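Local coordinates for nicotinate phosphoribosyltransferase (PDB 4HL7), which probably catalyses the ATP-dependent formation of nicotinate mononucleotide from nicotinate and phosphoribosyl diphosphate, a step of NAD biosynthesis, at residues I75-Q80 against F218-D223. Sequence-based numbering, arbitrary orientation.
Sequences IHYLTQ and FAREFD
A helix-to-helix bridge between the N-terminal domain and the alpha/beta-barrel part of the enzyme is carried mainly by one tyrosine and one arginine: Tyr77 on helix 72-81 reaches across to Arg220 on the short helix 216-222. The CA atoms of Tyr77 and Arg220 are 7.5 Å apart, the closest such pair, and the tyrosine ring spans the gap, its CE2 reaching Arg220 CA (3.8 Å). The ring arrives at the other helix because chi1 of Tyr77 (169°) sets CG opposite the backbone N. Arg220 CB sits over one face of that ring, displaced toward the rim; it is 3.9 Å from the ring centroid and 20° off the normal, which qualifies as a CH-pi contact. The rim atoms agree, Tyr77 CE2 lying 3.6 Å from Arg220 CB. Farther along, the arginine's CG and CD pass Tyr77 CD2, and the chain then bends at chi3. The guanidinium plane lies 56° from the ring plane, and NH1 forms a salt bridge with Asp74, one turn before Tyr77 on the same helix. Helix 216-222 follows strand 210-213, an outermost strand of the parallel sheet. At the phenol end, Tyr77 OH packs 3.4 Å from Ala219 CB, a van der Waals approach. The hydroxyl of the buried Tyr77 has a polar partner in a water whose oxygen is 2.7 Å from Tyr77 OH and lies in the ring plane, at its edge; this water also donates a weak bond to Ala219 O. Leu17 touches both Tyr77 and Arg220, while Tyr216, Pro226 and the His81 ring also pack against Tyr77.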
loop_
_atom_site.group_PDB
_atom_site.type_symbol
_atom_site.label_atom_id
_atom_site.label_comp_id
_atom_site.label_asym_id
_atom_site.label_seq_id
_atom_site.Cartn_x
_atom_site.Cartn_y
_atom_site.Cartn_z
ATOM N N ILE A 75 -18.027 12.006 -5.777
ATOM C CA ILE A 75 -17.517 12.405 -7.103
ATOM C C ILE A 75 -17.121 13.893 -7.114
ATOM O O ILE A 75 -16.044 14.267 -7.681
ATOM C CB ILE A 75 -18.495 12.070 -8.240
ATOM C CG1 ILE A 75 -18.810 10.560 -8.241
ATOM C CG2 ILE A 75 -17.886 12.414 -9.606
ATOM C CD1 ILE A 75 -17.632 9.677 -8.572
ATOM N N HIS A 76 -17.959 14.721 -6.502
ATOM C CA HIS A 76 -17.690 16.162 -6.324
ATOM C C HIS A 76 -16.393 16.326 -5.567
ATOM O O HIS A 76 -15.535 17.168 -5.926
ATOM C CB HIS A 76 -18.827 16.877 -5.563
ATOM C CG HIS A 76 -20.146 17.002 -6.358
ATOM N ND1 HIS A 76 -20.183 17.174 -7.726
ATOM C CD2 HIS A 76 -21.498 16.987 -5.928
ATOM C CE1 HIS A 76 -21.489 17.268 -8.138
ATOM N NE2 HIS A 76 -22.290 17.147 -7.047
ATOM N N TYR A 77 -16.193 15.516 -4.525
ATOM C CA TYR A 77 -14.942 15.595 -3.750
ATOM C C TYR A 77 -13.722 15.297 -4.655
ATOM O O TYR A 77 -12.749 16.052 -4.672
ATOM C CB TYR A 77 -14.948 14.648 -2.514
ATOM C CG TYR A 77 -13.556 14.560 -1.893
ATOM C CD1 TYR A 77 -12.720 13.461 -2.140
ATOM C CD2 TYR A 77 -13.071 15.606 -1.106
ATOM C CE1 TYR A 77 -11.419 13.409 -1.628
ATOM C CE2 TYR A 77 -11.779 15.561 -0.574
ATOM C CZ TYR A 77 -10.965 14.465 -0.834
ATOM O OH TYR A 77 -9.698 14.425 -0.313
ATOM N N LEU A 78 -13.781 14.237 -5.439
ATOM C CA LEU A 78 -12.650 13.942 -6.295
ATOM C C LEU A 78 -12.465 14.996 -7.398
ATOM O O LEU A 78 -11.346 15.267 -7.836
ATOM C CB LEU A 78 -12.805 12.574 -6.970
ATOM C CG LEU A 78 -12.794 11.383 -5.973
ATOM C CD1 LEU A 78 -13.019 10.110 -6.784
ATOM C CD2 LEU A 78 -11.450 11.335 -5.243
ATOM N N THR A 79 -13.565 15.510 -7.919
ATOM C CA THR A 79 -13.455 16.554 -8.923
ATOM C C THR A 79 -12.583 17.722 -8.442
ATOM O O THR A 79 -11.725 18.192 -9.183
ATOM C CB THR A 79 -14.852 17.080 -9.312
ATOM O OG1 THR A 79 -15.531 16.038 -9.986
ATOM C CG2 THR A 79 -14.728 18.310 -10.270
ATOM N N GLN A 80 -12.855 18.203 -7.237
ATOM C CA GLN A 80 -12.156 19.346 -6.620
ATOM C C GLN A 80 -10.770 18.988 -6.086
ATOM O O GLN A 80 -9.781 19.701 -6.344
ATOM C CB GLN A 80 -12.989 19.938 -5.480
ATOM C CG GLN A 80 -12.267 21.068 -4.730
ATOM C CD GLN A 80 -13.195 21.950 -3.888
ATOM O OE1 GLN A 80 -14.425 21.870 -3.982
ATOM N NE2 GLN A 80 -12.604 22.821 -3.097
ATOM N N PHE A 218 -10.869 9.923 4.643
ATOM C CA PHE A 218 -10.380 10.674 5.820
ATOM C C PHE A 218 -9.648 11.949 5.388
ATOM O O PHE A 218 -9.663 12.908 6.135
ATOM C CB PHE A 218 -9.488 9.764 6.716
ATOM C CG PHE A 218 -10.281 8.724 7.478
ATOM C CD1 PHE A 218 -11.425 9.095 8.208
ATOM C CD2 PHE A 218 -9.919 7.359 7.433
ATOM C CE1 PHE A 218 -12.226 8.135 8.851
ATOM C CE2 PHE A 218 -10.683 6.417 8.097
ATOM C CZ PHE A 218 -11.839 6.786 8.798
ATOM N N ALA A 219 -9.083 11.979 4.174
ATOM C CA ALA A 219 -8.566 13.254 3.601
ATOM C C ALA A 219 -9.725 14.264 3.516
ATOM O O ALA A 219 -9.603 15.399 3.963
ATOM C CB ALA A 219 -7.915 13.046 2.235
ATOM N N ARG A 220 -10.860 13.811 3.006
ATOM C CA ARG A 220 -12.086 14.621 3.063
ATOM C C ARG A 220 -12.490 15.040 4.447
ATOM O O ARG A 220 -12.705 16.229 4.676
ATOM C CB ARG A 220 -13.261 13.957 2.335
ATOM C CG ARG A 220 -14.562 14.788 2.331
ATOM C CD ARG A 220 -15.669 14.132 1.478
ATOM N NE ARG A 220 -15.937 12.756 1.896
ATOM C CZ ARG A 220 -16.663 11.871 1.212
ATOM N NH1 ARG A 220 -17.246 12.230 0.060
ATOM N NH2 ARG A 220 -16.822 10.630 1.688
ATOM N N GLU A 221 -12.657 14.079 5.343
ATOM C CA GLU A 221 -13.222 14.347 6.646
ATOM C C GLU A 221 -12.404 15.386 7.388
ATOM O O GLU A 221 -12.951 16.260 8.129
ATOM C CB GLU A 221 -13.287 13.063 7.462
ATOM C CG GLU A 221 -13.621 13.325 8.914
ATOM C CD GLU A 221 -14.190 12.121 9.636
ATOM O OE1 GLU A 221 -14.317 11.049 9.021
ATOM O OE2 GLU A 221 -14.513 12.246 10.834
ATOM N N PHE A 222 -11.086 15.310 7.225
ATOM C CA PHE A 222 -10.190 16.161 8.042
ATOM C C PHE A 222 -9.515 17.276 7.241
ATOM O O PHE A 222 -8.628 17.942 7.762
ATOM C CB PHE A 222 -9.116 15.274 8.726
ATOM C CG PHE A 222 -9.681 14.333 9.721
ATOM C CD1 PHE A 222 -10.235 14.818 10.905
ATOM C CD2 PHE A 222 -9.705 12.967 9.472
ATOM C CE1 PHE A 222 -10.789 13.967 11.832
ATOM C CE2 PHE A 222 -10.238 12.099 10.401
ATOM C CZ PHE A 222 -10.772 12.587 11.594
ATOM N N ASP A 223 -9.876 17.425 5.955
ATOM C CA ASP A 223 -9.278 18.440 5.089
ATOM C C ASP A 223 -7.772 18.287 5.090
ATOM O O ASP A 223 -7.013 19.247 5.369
ATOM C CB ASP A 223 -9.703 19.863 5.513
ATOM C CG ASP A 223 -9.208 20.943 4.529
ATOM O OD1 ASP A 223 -9.149 20.694 3.285
ATOM O OD2 ASP A 223 -8.823 22.023 4.990
HETATM O O HOH W 1 -8.823 16.585 1.014
#